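Local coordinates for protein A6 homolog (Fowlpox virus, PDB 6BR8), which binds phospholipids within this largely helical C-terminal portion and probably takes part in the transition from immature to mature virion, at residues 235-238 / 239-243; 212-215 / 216-220; 55-58 / 59-62; 185-188 / 189-192. All coordinates share one frame; numbering follows the deposited sequence.

Interaction 1: residues 235-238 / 239-243; sequences VDIE and FIFDF. With 6OU ([(2~{R})-1-[2-azanylethoxy(oxidanyl)phosphoryl]oxy-3-hexadecanoyloxy-propan-2-yl] (~{Z})-octadec-9-enoate), chain C.
D236 is the N-cap of helix 237-249 and is bonded there by F239 N, in a first turn that also lines a phospholipid pocket. D236 accepts two bonds, one side-chain capping bond and one backbone bond that starts the helical ladder. Its OD1 takes F239 N at 2.9 Å, the donor lying 59° out of the carboxylate plane, and its backbone O takes I240 N at the same length. With CG of D236 anti to its own N, the carboxylate folds back over the helix start and also packs against F239 CB.

The lipid-facing side follows from the helix phase. The F239 ring carries N29, the amine of the phosphatidylethanolamine, 3.6 Å above one face and offset toward the rim. F243, one turn on, meets an acyl chain, its CD1 lying 3.8 Å from C33. Between them I240 CD1 reaches C15 of the other acyl chain at 3.7 Å while also touching V235 CG1, so one methyl meets both loop and lipid.

The other flank is apolar, then acidic. I237 CG2 sits over the F241 ring, 4.1 Å from its centroid and 29° off the normal, a CH-pi contact with the two side chains pointing the same way. F241 itself packs on L215 and I216 of helix 212-225 and touches a bound phosphatidylglycerol. Beyond it, K212 makes a salt bridge to D242 OD2. The remaining oxygen, D242 OD1, stands 2.6 Å from E238 OE2, close enough to suggest that one of these acids holds a proton, and their carboxylate planes are turned 77° apart.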
loop_
_atom_site.group_PDB
_atom_site.type_symbol
_atom_site.label_atom_id
_atom_site.label_comp_id
_atom_site.label_asym_id
_atom_site.label_seq_id
_atom_site.Cartn_x
_atom_site.Cartn_y
_atom_site.Cartn_z
ATOM N N VAL A 235 -17.322 7.450 -6.542
ATOM C CA VAL A 235 -16.733 6.540 -5.577
ATOM C C VAL A 235 -17.235 6.962 -4.203
ATOM O O VAL A 235 -17.315 8.162 -3.904
ATOM C CB VAL A 235 -15.196 6.567 -5.696
ATOM C CG1 VAL A 235 -14.518 5.726 -4.645
ATOM C CG2 VAL A 235 -14.788 6.046 -7.062
ATOM N N ASP A 236 -17.643 5.987 -3.390
ATOM C CA ASP A 236 -18.148 6.257 -2.041
ATOM C C ASP A 236 -17.063 5.850 -1.037
ATOM O O ASP A 236 -16.966 4.694 -0.607
ATOM C CB ASP A 236 -19.476 5.532 -1.828
ATOM C CG ASP A 236 -20.172 5.909 -0.521
ATOM O OD1 ASP A 236 -19.490 6.263 0.471
ATOM O OD2 ASP A 236 -21.418 5.810 -0.480
ATOM N N ILE A 237 -16.255 6.829 -0.629
ATOM C CA ILE A 237 -15.149 6.544 0.276
ATOM C C ILE A 237 -15.662 5.967 1.591
ATOM O O ILE A 237 -15.125 4.970 2.110
ATOM C CB ILE A 237 -14.309 7.810 0.509
ATOM C CG1 ILE A 237 -13.695 8.284 -0.804
ATOM C CG2 ILE A 237 -13.184 7.501 1.497
ATOM C CD1 ILE A 237 -12.723 7.224 -1.409
ATOM N N GLU A 238 -16.670 6.615 2.182
ATOM C CA GLU A 238 -17.234 6.127 3.439
ATOM C C GLU A 238 -17.604 4.653 3.314
ATOM O O GLU A 238 -17.165 3.818 4.110
ATOM C CB GLU A 238 -18.450 6.987 3.841
ATOM C CG GLU A 238 -19.336 6.477 5.004
ATOM C CD GLU A 238 -18.648 6.564 6.368
ATOM O OE1 GLU A 238 -17.875 7.505 6.582
ATOM O OE2 GLU A 238 -18.921 5.737 7.247
ATOM N N PHE A 239 -18.314 4.293 2.256
ATOM C CA PHE A 239 -18.708 2.898 2.098
ATOM C C PHE A 239 -17.504 1.970 1.925
ATOM O O PHE A 239 -17.484 0.864 2.474
ATOM C CB PHE A 239 -19.639 2.760 0.915
ATOM C CG PHE A 239 -19.835 1.358 0.509
ATOM C CD1 PHE A 239 -20.730 0.561 1.199
ATOM C CD2 PHE A 239 -19.140 0.825 -0.561
ATOM C CE1 PHE A 239 -20.931 -0.752 0.824
ATOM C CE2 PHE A 239 -19.337 -0.474 -0.938
ATOM C CZ PHE A 239 -20.231 -1.268 -0.247
ATOM N N ILE A 240 -16.503 2.381 1.147
ATOM C CA ILE A 240 -15.313 1.553 1.005
ATOM C C ILE A 240 -14.637 1.351 2.353
ATOM O O ILE A 240 -14.197 0.239 2.689
ATOM C CB ILE A 240 -14.339 2.184 -0.002
ATOM C CG1 ILE A 240 -14.912 2.106 -1.420
ATOM C CG2 ILE A 240 -12.951 1.504 0.125
ATOM C CD1 ILE A 240 -14.099 2.851 -2.443
ATOM N N PHE A 241 -14.521 2.426 3.137
ATOM C CA PHE A 241 -13.786 2.351 4.399
ATOM C C PHE A 241 -14.552 1.513 5.421
ATOM O O PHE A 241 -13.965 0.680 6.128
ATOM C CB PHE A 241 -13.517 3.762 4.941
ATOM C CG PHE A 241 -12.235 4.381 4.435
ATOM C CD1 PHE A 241 -11.897 4.314 3.098
ATOM C CD2 PHE A 241 -11.376 5.029 5.292
ATOM C CE1 PHE A 241 -10.721 4.876 2.616
ATOM C CE2 PHE A 241 -10.193 5.602 4.817
ATOM C CZ PHE A 241 -9.874 5.522 3.457
ATOM N N ASP A 242 -15.869 1.713 5.508
ATOM C CA ASP A 242 -16.668 0.865 6.382
ATOM C C ASP A 242 -16.612 -0.579 5.942
ATOM O O ASP A 242 -16.753 -1.478 6.771
ATOM C CB ASP A 242 -18.125 1.318 6.434
ATOM C CG ASP A 242 -18.306 2.623 7.195
ATOM O OD1 ASP A 242 -19.409 3.203 7.103
ATOM O OD2 ASP A 242 -17.350 3.075 7.867
ATOM N N PHE A 243 -16.424 -0.820 4.648
ATOM C CA PHE A 243 -16.417 -2.181 4.127
ATOM C C PHE A 243 -15.171 -2.930 4.560
ATOM O O PHE A 243 -15.259 -4.037 5.105
ATOM C CB PHE A 243 -16.492 -2.154 2.612
ATOM C CG PHE A 243 -16.328 -3.503 1.983
ATOM C CD1 PHE A 243 -15.065 -3.994 1.672
ATOM C CD2 PHE A 243 -17.435 -4.284 1.709
ATOM C CE1 PHE A 243 -14.910 -5.226 1.108
ATOM C CE2 PHE A 243 -17.282 -5.541 1.121
ATOM C CZ PHE A 243 -16.017 -6.002 0.824
HETATM C C01 6OU C . -4.009 9.475 1.320
HETATM C C02 6OU C . -4.186 9.869 -0.147
HETATM C C03 6OU C . -5.625 9.712 -0.637
HETATM C C04 6OU C . -5.722 9.375 -2.127
HETATM C C05 6OU C . -7.165 9.175 -2.590
HETATM C C06 6OU C . -7.296 8.182 -3.745
HETATM C C07 6OU C . -8.597 7.385 -3.654
HETATM C C08 6OU C . -9.075 6.902 -5.023
HETATM C C09 6OU C . -10.224 5.897 -4.928
HETATM C C10 6OU C . -9.811 4.510 -5.412
HETATM C C11 6OU C . -10.873 3.459 -5.116
HETATM C C12 6OU C . -11.357 2.810 -6.407
HETATM C C13 6OU C . -11.713 1.343 -6.220
HETATM C C14 6OU C . -13.083 1.055 -6.808
HETATM C C15 6OU C . -14.218 1.549 -5.922
HETATM C C16 6OU C . -15.103 0.361 -5.580
HETATM O O17 6OU C . -14.748 -0.711 -5.917
HETATM O O18 6OU C . -16.304 0.512 -4.886
HETATM C C19 6OU C . -16.472 -0.416 -3.853
HETATM C C20 6OU C . -17.269 -1.593 -4.402
HETATM C C21 6OU C . -18.735 -1.177 -4.547
HETATM O O22 6OU C . -18.987 -0.935 -5.908
HETATM O O24 6OU C . -20.595 -2.816 -6.602
HETATM O O25 6OU C . -20.443 -0.830 -7.998
HETATM O O26 6OU C . -21.709 -0.593 -5.795
HETATM C C27 6OU C . -21.602 0.706 -5.283
HETATM N N29 6OU C . -21.488 1.892 -3.125
HETATM O O30 6OU C . -17.148 -2.769 -3.631
HETATM C C31 6OU C . -16.587 -2.731 -2.341
HETATM O O32 6OU C . -17.235 -2.401 -1.411
HETATM C C33 6OU C . -15.147 -3.181 -2.089
HETATM C C34 6OU C . -14.205 -2.045 -1.717
HETATM C C35 6OU C . -12.752 -2.481 -1.845
HETATM C C36 6OU C . -11.981 -1.684 -2.887
HETATM C C37 6OU C . -10.765 -1.009 -2.269
HETATM C C38 6OU C . -9.918 -0.304 -3.319
HETATM C C39 6OU C . -8.453 -0.722 -3.208
HETATM C C40 6OU C . -7.486 0.375 -3.646
HETATM C C41 6OU C . -7.377 0.471 -4.956
HETATM C C42 6OU C . -6.969 1.876 -5.407
HETATM C C43 6OU C . -5.820 2.473 -4.588
HETATM C C44 6OU C . -6.019 3.962 -4.283
HETATM C C45 6OU C . -5.610 4.363 -2.858
HETATM C C46 6OU C . -4.150 4.042 -2.537
HETATM C C47 6OU C . -3.718 4.657 -1.211
HETATM C C48 6OU C . -2.268 4.344 -0.860
HETATM C C49 6OU C . -1.939 4.626 0.603
#

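Interaction 2: residues 212-215 / 216-220; sequences KTTL and ISIVQ
T214 and I218 pack side by side one turn apart on helix 212-225, T214 CG2 lying 3.7 Å from I218 CD1 with both side chains pointing the same way. This is the tighter part of the contact, together with the flank that carries buried V219. V219 CG2 closes on the backbone oxygen of L215 at 3.3 Å, because it stands anti to its own carbonyl carbon and is thereby turned back toward the preceding turn. The side chains of that pair touch more lightly, L215 CD1 to V219 CG2 at 4.1 Å. Four backbone bonds from i+4 donors hold the turn regular; the I216 N to K212 O bond is nearly straight, with an N-H...O angle of 176°.

K212 and I216 also run side by side, and their side chains approach only through CG and CG1, at 4.1 Å, although I216 CG1 comes within 3.3 Å of K212 O. Beyond CG the lysine chain is extended, and its end is taken up by D242. The solvent side is marked by T213, which is exposed, its CB bond directed away from 216-220. Next to it S217 keeps CB 3.2 Å from T213 O but sends its hydroxyl to R157.

Two helices take up the apolar side chains. L215 and I216 meet helix 237-249 through F241 and V219 through I237, and V219 also lines a phospholipid pocket. T214, L215 and I218 touch helix 156-170, so helix 212-225 contacts both neighbours, L215 touching each.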
loop_
_atom_site.group_PDB
_atom_site.type_symbol
_atom_site.label_atom_id
_atom_site.label_comp_id
_atom_site.label_asym_id
_atom_site.label_seq_id
_atom_site.Cartn_x
_atom_site.Cartn_y
_atom_site.Cartn_z
ATOM N N LYS A 212 -12.052 10.055 12.166
ATOM C CA LYS A 212 -12.638 9.438 10.987
ATOM C C LYS A 212 -13.265 10.475 10.059
ATOM O O LYS A 212 -13.102 10.390 8.836
ATOM C CB LYS A 212 -13.689 8.400 11.404
ATOM C CG LYS A 212 -13.995 7.417 10.296
ATOM C CD LYS A 212 -15.377 6.820 10.472
ATOM C CE LYS A 212 -15.560 5.650 9.505
ATOM N NZ LYS A 212 -16.831 4.936 9.815
ATOM N N THR A 213 -13.985 11.448 10.599
ATOM C CA THR A 213 -14.746 12.364 9.751
ATOM C C THR A 213 -13.803 13.196 8.881
ATOM O O THR A 213 -13.950 13.266 7.654
ATOM C CB THR A 213 -15.636 13.247 10.631
ATOM O OG1 THR A 213 -16.390 12.410 11.521
ATOM C CG2 THR A 213 -16.638 14.070 9.794
ATOM N N THR A 214 -12.770 13.761 9.487
ATOM C CA THR A 214 -11.711 14.380 8.704
ATOM C C THR A 214 -11.139 13.435 7.654
ATOM O O THR A 214 -10.976 13.808 6.492
ATOM C CB THR A 214 -10.616 14.857 9.634
ATOM O OG1 THR A 214 -11.198 15.827 10.522
ATOM C CG2 THR A 214 -9.482 15.481 8.806
ATOM N N LEU A 215 -10.783 12.208 8.036
ATOM C CA LEU A 215 -10.039 11.394 7.079
ATOM C C LEU A 215 -10.898 11.067 5.860
ATOM O O LEU A 215 -10.451 11.167 4.715
ATOM C CB LEU A 215 -9.538 10.112 7.738
ATOM C CG LEU A 215 -8.852 9.244 6.688
ATOM C CD1 LEU A 215 -7.580 9.888 6.212
ATOM C CD2 LEU A 215 -8.604 7.866 7.285
ATOM N N ILE A 216 -12.134 10.638 6.100
ATOM C CA ILE A 216 -13.052 10.347 5.006
ATOM C C ILE A 216 -13.256 11.592 4.156
ATOM O O ILE A 216 -13.163 11.548 2.922
ATOM C CB ILE A 216 -14.384 9.837 5.567
ATOM C CG1 ILE A 216 -14.162 8.524 6.322
ATOM C CG2 ILE A 216 -15.471 9.753 4.449
ATOM C CD1 ILE A 216 -13.862 7.350 5.436
ATOM N N SER A 217 -13.567 12.715 4.806
ATOM C CA SER A 217 -13.796 13.961 4.083
ATOM C C SER A 217 -12.641 14.284 3.153
ATOM O O SER A 217 -12.842 14.484 1.956
ATOM C CB SER A 217 -13.985 15.104 5.058
ATOM O OG SER A 217 -13.934 16.340 4.377
ATOM N N ILE A 218 -11.416 14.326 3.695
ATOM C CA ILE A 218 -10.236 14.611 2.886
ATOM C C ILE A 218 -10.165 13.678 1.689
ATOM O O ILE A 218 -10.049 14.123 0.542
ATOM C CB ILE A 218 -8.967 14.491 3.740
ATOM C CG1 ILE A 218 -8.791 15.731 4.616
ATOM C CG2 ILE A 218 -7.758 14.228 2.851
ATOM C CD1 ILE A 218 -7.650 15.596 5.581
ATOM N N VAL A 219 -10.205 12.362 1.937
ATOM C CA VAL A 219 -10.055 11.439 0.823
ATOM C C VAL A 219 -11.226 11.559 -0.153
ATOM O O VAL A 219 -11.033 11.518 -1.374
ATOM C CB VAL A 219 -9.858 10.016 1.358
ATOM C CG1 VAL A 219 -9.678 9.021 0.221
ATOM C CG2 VAL A 219 -8.628 10.018 2.262
ATOM N N GLN A 220 -12.444 11.770 0.353
ATOM C CA GLN A 220 -13.575 11.918 -0.550
ATOM C C GLN A 220 -13.421 13.158 -1.415
ATOM O O GLN A 220 -13.800 13.150 -2.594
ATOM C CB GLN A 220 -14.895 11.992 0.224
ATOM C CG GLN A 220 -16.117 12.152 -0.722
ATOM C CD GLN A 220 -16.451 10.847 -1.418
ATOM O OE1 GLN A 220 -16.660 9.832 -0.766
ATOM N NE2 GLN A 220 -16.466 10.857 -2.747
#

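Interaction 3: residues 55-58 / 59-62; sequences DSNY and IIKI. With 6OU ([(2~{R})-1-[2-azanylethoxy(oxidanyl)phosphoryl]oxy-3-hexadecanoyloxy-propan-2-yl] (~{Z})-octadec-9-enoate), chain E.
D55 and K61 close the loop ahead of helix 58-66 with a salt bridge, K61 NZ to D55 OD2 at 2.8 Å. The ammonium comes in on the syn side of that oxygen, 25° out of the carboxylate plane, and the lysine chain, extended beyond CG, lies along the helix start to reach it. On the apolar side of this first shell, I62 CD1 packs on Y58 CE2 at 3.8 Å, and I59 CG1 meets the acyl carbon C08 of a bound phosphatidylethanolamine at 3.9 Å.

A second layer positions these groups. The D55 carboxylate is held from its other oxygen: OD1 accepts from N57 N at 3.0 Å, an Asx turn, while OD2 also lies at the edge of the Y58 ring, in its plane. Residues 55 to 58 form a type I turn, closed by Y58 N to D55 O at 2.9 Å, and N57 O then receives K61 N at 3.0 Å. N57 is the N-cap residue but makes no side-chain capping bond.

Farther out, Y58, K61 and I62 lean on helix 5-26 through I11, whereas I59 and I60 meet F84 of helix 74-84.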
loop_
_atom_site.group_PDB
_atom_site.type_symbol
_atom_site.label_atom_id
_atom_site.label_comp_id
_atom_site.label_asym_id
_atom_site.label_seq_id
_atom_site.Cartn_x
_atom_site.Cartn_y
_atom_site.Cartn_z
ATOM N N ASP A 55 1.509 -16.140 -4.423
ATOM C CA ASP A 55 1.508 -16.599 -3.031
ATOM C C ASP A 55 0.185 -16.224 -2.377
ATOM O O ASP A 55 0.058 -15.190 -1.714
ATOM C CB ASP A 55 2.684 -16.017 -2.259
ATOM C CG ASP A 55 2.756 -16.532 -0.821
ATOM O OD1 ASP A 55 1.904 -17.366 -0.440
ATOM O OD2 ASP A 55 3.678 -16.123 -0.080
ATOM N N SER A 56 -0.786 -17.121 -2.518
ATOM C CA SER A 56 -2.119 -16.960 -1.950
ATOM C C SER A 56 -2.127 -16.651 -0.452
ATOM O O SER A 56 -3.180 -16.297 0.088
ATOM C CB SER A 56 -2.928 -18.239 -2.193
ATOM N N ASN A 57 -1.006 -16.807 0.247
ATOM C CA ASN A 57 -0.969 -16.561 1.680
ATOM C C ASN A 57 -0.161 -15.319 2.044
ATOM O O ASN A 57 0.085 -15.085 3.229
ATOM C CB ASN A 57 -0.415 -17.787 2.401
ATOM C CG ASN A 57 -1.453 -18.882 2.551
ATOM O OD1 ASN A 57 -2.647 -18.605 2.669
ATOM N ND2 ASN A 57 -1.009 -20.130 2.501
ATOM N N TYR A 58 0.229 -14.510 1.057
ATOM C CA TYR A 58 1.170 -13.428 1.314
ATOM C C TYR A 58 0.647 -12.482 2.385
ATOM O O TYR A 58 1.420 -11.972 3.204
ATOM C CB TYR A 58 1.469 -12.655 0.028
ATOM C CG TYR A 58 2.789 -11.928 0.119
ATOM C CD1 TYR A 58 3.997 -12.608 -0.033
ATOM C CD2 TYR A 58 2.833 -10.595 0.391
ATOM C CE1 TYR A 58 5.189 -11.951 0.061
ATOM C CE2 TYR A 58 4.037 -9.929 0.518
ATOM C CZ TYR A 58 5.204 -10.611 0.339
ATOM O OH TYR A 58 6.400 -9.959 0.438
ATOM N N ILE A 59 -0.664 -12.244 2.413
ATOM C CA ILE A 59 -1.167 -11.256 3.361
ATOM C C ILE A 59 -1.052 -11.813 4.768
ATOM O O ILE A 59 -0.632 -11.120 5.704
ATOM C CB ILE A 59 -2.615 -10.827 3.037
ATOM C CG1 ILE A 59 -2.657 -9.941 1.788
ATOM C CG2 ILE A 59 -3.222 -10.083 4.221
ATOM C CD1 ILE A 59 -4.023 -9.867 1.110
ATOM N N ILE A 60 -1.393 -13.092 4.923
ATOM C CA ILE A 60 -1.326 -13.773 6.207
ATOM C C ILE A 60 0.114 -13.868 6.699
ATOM O O ILE A 60 0.371 -13.894 7.905
ATOM C CB ILE A 60 -1.985 -15.155 6.067
ATOM C CG1 ILE A 60 -3.477 -14.986 5.794
ATOM C CG2 ILE A 60 -1.713 -16.015 7.278
ATOM C CD1 ILE A 60 -4.166 -16.255 5.384
ATOM N N LYS A 61 1.072 -13.930 5.780
ATOM C CA LYS A 61 2.474 -13.875 6.178
ATOM C C LYS A 61 2.858 -12.479 6.649
ATOM O O LYS A 61 3.713 -12.334 7.528
ATOM C CB LYS A 61 3.355 -14.332 5.018
ATOM C CG LYS A 61 3.108 -15.797 4.649
ATOM C CD LYS A 61 3.847 -16.201 3.379
ATOM C CE LYS A 61 3.582 -17.656 3.065
ATOM N NZ LYS A 61 4.270 -18.112 1.841
ATOM N N ILE A 62 2.219 -11.446 6.105
ATOM C CA ILE A 62 2.449 -10.109 6.629
ATOM C C ILE A 62 1.851 -9.977 8.023
ATOM O O ILE A 62 2.504 -9.466 8.934
ATOM C CB ILE A 62 1.911 -9.046 5.657
ATOM C CG1 ILE A 62 2.723 -9.088 4.355
ATOM C CG2 ILE A 62 2.052 -7.691 6.267
ATOM C CD1 ILE A 62 2.367 -8.053 3.366
HETATM C C05 6OU E . 1.481 -6.252 -1.044
HETATM C C06 6OU E . 0.161 -6.908 -0.655
HETATM C C07 6OU E . -0.123 -8.221 -1.375
HETATM C C08 6OU E . -1.622 -8.422 -1.603
HETATM C C09 6OU E . -1.967 -8.937 -3.003
HETATM C C10 6OU E . -3.310 -8.452 -3.529
HETATM C C11 6OU E . -4.302 -9.603 -3.645
HETATM C C12 6OU E . -5.744 -9.183 -3.373
HETATM C C13 6OU E . -6.509 -8.880 -4.658
HETATM C C14 6OU E . -7.933 -9.409 -4.578
HETATM C C15 6OU E . -8.942 -8.436 -5.180
HETATM C C16 6OU E . -10.321 -9.078 -5.190
HETATM O O17 6OU E . -11.280 -8.457 -5.493
HETATM O O18 6OU E . -10.430 -10.422 -4.828
HETATM C C19 6OU E . -11.606 -10.742 -4.150
HETATM C C20 6OU E . -11.242 -11.590 -2.933
HETATM C C21 6OU E . -12.409 -11.556 -1.956
HETATM O O22 6OU E . -13.379 -12.402 -2.487
HETATM P P23 6OU E . -14.136 -13.466 -1.482
HETATM O O24 6OU E . -15.599 -13.567 -1.874
HETATM O O25 6OU E . -14.012 -12.989 -0.053
HETATM O O26 6OU E . -13.422 -14.945 -1.621
HETATM C C27 6OU E . -13.720 -15.940 -0.687
HETATM C C28 6OU E . -12.722 -17.067 -0.926
HETATM N N29 6OU E . -11.553 -16.876 -0.086
HETATM O O30 6OU E . -10.079 -11.088 -2.334
HETATM C C31 6OU E . -9.744 -11.654 -1.101
HETATM O O32 6OU E . -9.566 -12.821 -1.020
HETATM C C33 6OU E . -9.608 -10.770 0.140
HETATM C C34 6OU E . -8.166 -10.471 0.536
HETATM C C35 6OU E . -7.837 -8.982 0.460
HETATM C C36 6OU E . -8.062 -8.241 1.776
HETATM C C37 6OU E . -7.467 -6.833 1.765
HETATM C C38 6OU E . -7.865 -6.047 3.007
HETATM C C39 6OU E . -7.600 -4.549 2.876
HETATM C C40 6OU E . -6.342 -4.081 3.611
HETATM C C41 6OU E . -6.403 -4.207 4.921
HETATM C C42 6OU E . -5.594 -5.411 5.404
#

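Interaction 4: residues 185-188 / 189-192; sequences NIQG and LISE
L189 N bonds N185 O at the start of helix 186-195, where N185 is the N-cap residue. The bonding of N185 is of two kinds. In the capping bond N185 OD1 accepts from G188 N at 2.6 Å, within the first segment; the amide donor lies above the carbonyl plane, 38° out of it. A first torsion of 55° swings the asparagine side chain over the helix start to make this possible. The backbone bond from L189 N to N185 O, 3.0 Å long, uses the same residue a second time, so N185 serves two of the first N-H groups of the helix.

The remaining backbone bonds carry the ladder on, I190 N to I186 O, S191 N to Q187 O and E192 N to G188 O, the last at 2.9 Å.

Van der Waals contacts gather on one flank. I190, the buried residue of the group, brings CD1 to I186 CG1 at 3.9 Å, the side chains crossing at a slant, and its CG1 presses to 3.1 Å from I186 O. Both isoleucines rest on helix 5-26, I186 on L15 and K16 and I190 on V12, where Q187 also touches. This joins the surface turn to the N-terminal helix, while the lipids lie well away, the nearest atoms of a bound phosphatidylglycerol being about 12 Å from the L189 side chain.

The polar side chains divide. E192 sends OE2 to the hydroxyl of Y200, whereas Q187, bent at its second torsion, lies beside I190 and V12, its OE1 4.1 Å from I190 CG2.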
loop_
_atom_site.group_PDB
_atom_site.type_symbol
_atom_site.label_atom_id
_atom_site.label_comp_id
_atom_site.label_asym_id
_atom_site.label_seq_id
_atom_site.Cartn_x
_atom_site.Cartn_y
_atom_site.Cartn_z
ATOM N N ASN A 185 14.980 1.256 12.785
ATOM C CA ASN A 185 15.075 0.473 11.562
ATOM C C ASN A 185 13.809 -0.355 11.348
ATOM O O ASN A 185 12.897 -0.369 12.175
ATOM C CB ASN A 185 16.297 -0.434 11.630
ATOM C CG ASN A 185 16.289 -1.302 12.866
ATOM O OD1 ASN A 185 15.751 -2.408 12.860
ATOM N ND2 ASN A 185 16.841 -0.782 13.955
ATOM N N ILE A 186 13.763 -1.088 10.234
ATOM C CA ILE A 186 12.548 -1.833 9.906
ATOM C C ILE A 186 12.390 -3.044 10.825
ATOM O O ILE A 186 11.277 -3.372 11.254
ATOM C CB ILE A 186 12.518 -2.223 8.408
ATOM C CG1 ILE A 186 11.144 -2.749 8.033
ATOM C CG2 ILE A 186 13.573 -3.266 8.030
ATOM C CD1 ILE A 186 10.059 -1.701 8.118
ATOM N N GLN A 187 13.494 -3.701 11.184
ATOM C CA GLN A 187 13.383 -4.857 12.065
ATOM C C GLN A 187 12.971 -4.445 13.475
ATOM O O GLN A 187 11.973 -4.941 14.016
ATOM C CB GLN A 187 14.685 -5.634 12.101
ATOM C CG GLN A 187 14.481 -7.007 12.682
ATOM C CD GLN A 187 13.311 -7.720 12.042
ATOM O OE1 GLN A 187 12.393 -8.169 12.725
ATOM N NE2 GLN A 187 13.332 -7.821 10.722
ATOM N N GLY A 188 13.738 -3.543 14.090
ATOM C CA GLY A 188 13.312 -2.959 15.353
ATOM C C GLY A 188 11.855 -2.527 15.341
ATOM O O GLY A 188 11.090 -2.847 16.252
ATOM N N LEU A 189 11.438 -1.821 14.293
ATOM C CA LEU A 189 10.051 -1.367 14.262
ATOM C C LEU A 189 9.093 -2.553 14.209
ATOM O O LEU A 189 8.070 -2.570 14.901
ATOM C CB LEU A 189 9.807 -0.416 13.081
ATOM C CG LEU A 189 8.487 0.375 13.228
ATOM C CD1 LEU A 189 8.357 0.875 14.643
ATOM C CD2 LEU A 189 8.331 1.559 12.258
ATOM N N ILE A 190 9.406 -3.561 13.407
ATOM C CA ILE A 190 8.549 -4.741 13.352
ATOM C C ILE A 190 8.467 -5.403 14.722
ATOM O O ILE A 190 7.386 -5.796 15.178
ATOM C CB ILE A 190 9.077 -5.729 12.299
ATOM C CG1 ILE A 190 8.828 -5.197 10.887
ATOM C CG2 ILE A 190 8.468 -7.089 12.510
ATOM C CD1 ILE A 190 9.686 -5.900 9.855
ATOM N N SER A 191 9.609 -5.545 15.393
ATOM C CA SER A 191 9.617 -6.250 16.667
ATOM C C SER A 191 8.887 -5.461 17.750
ATOM O O SER A 191 8.219 -6.056 18.602
ATOM C CB SER A 191 11.054 -6.552 17.085
ATOM O OG SER A 191 11.076 -7.463 18.165
ATOM N N GLU A 192 9.027 -4.126 17.752
ATOM C CA GLU A 192 8.319 -3.289 18.734
ATOM C C GLU A 192 6.811 -3.452 18.623
ATOM O O GLU A 192 6.112 -3.566 19.634
ATOM C CB GLU A 192 8.668 -1.811 18.560
ATOM C CG GLU A 192 7.708 -0.887 19.307
ATOM C CD GLU A 192 7.896 -0.866 20.833
ATOM O OE1 GLU A 192 8.854 -1.492 21.365
ATOM O OE2 GLU A 192 7.056 -0.227 21.509
#

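All four contacts are local turns at or near helix starts, and along the chain they run in the order 3, 4, 2, 1. Interactions 1 and 2 form one unit: their centres lie 10 Å apart, and helices 237-249 and 212-225 touch directly. Interaction 3, on helix 58-66, sits 24 Å from interaction 1 and 29 Å from interaction 2, centre to centre, and on the opposite side of the chain's centre from interaction 2. Yet it lines another phospholipid site, so lipid contacts arise from distant parts of the sequence. Interaction 4 lies 19 Å from interaction 3, centre to centre, and shares helix 5-26 with it as a packing surface.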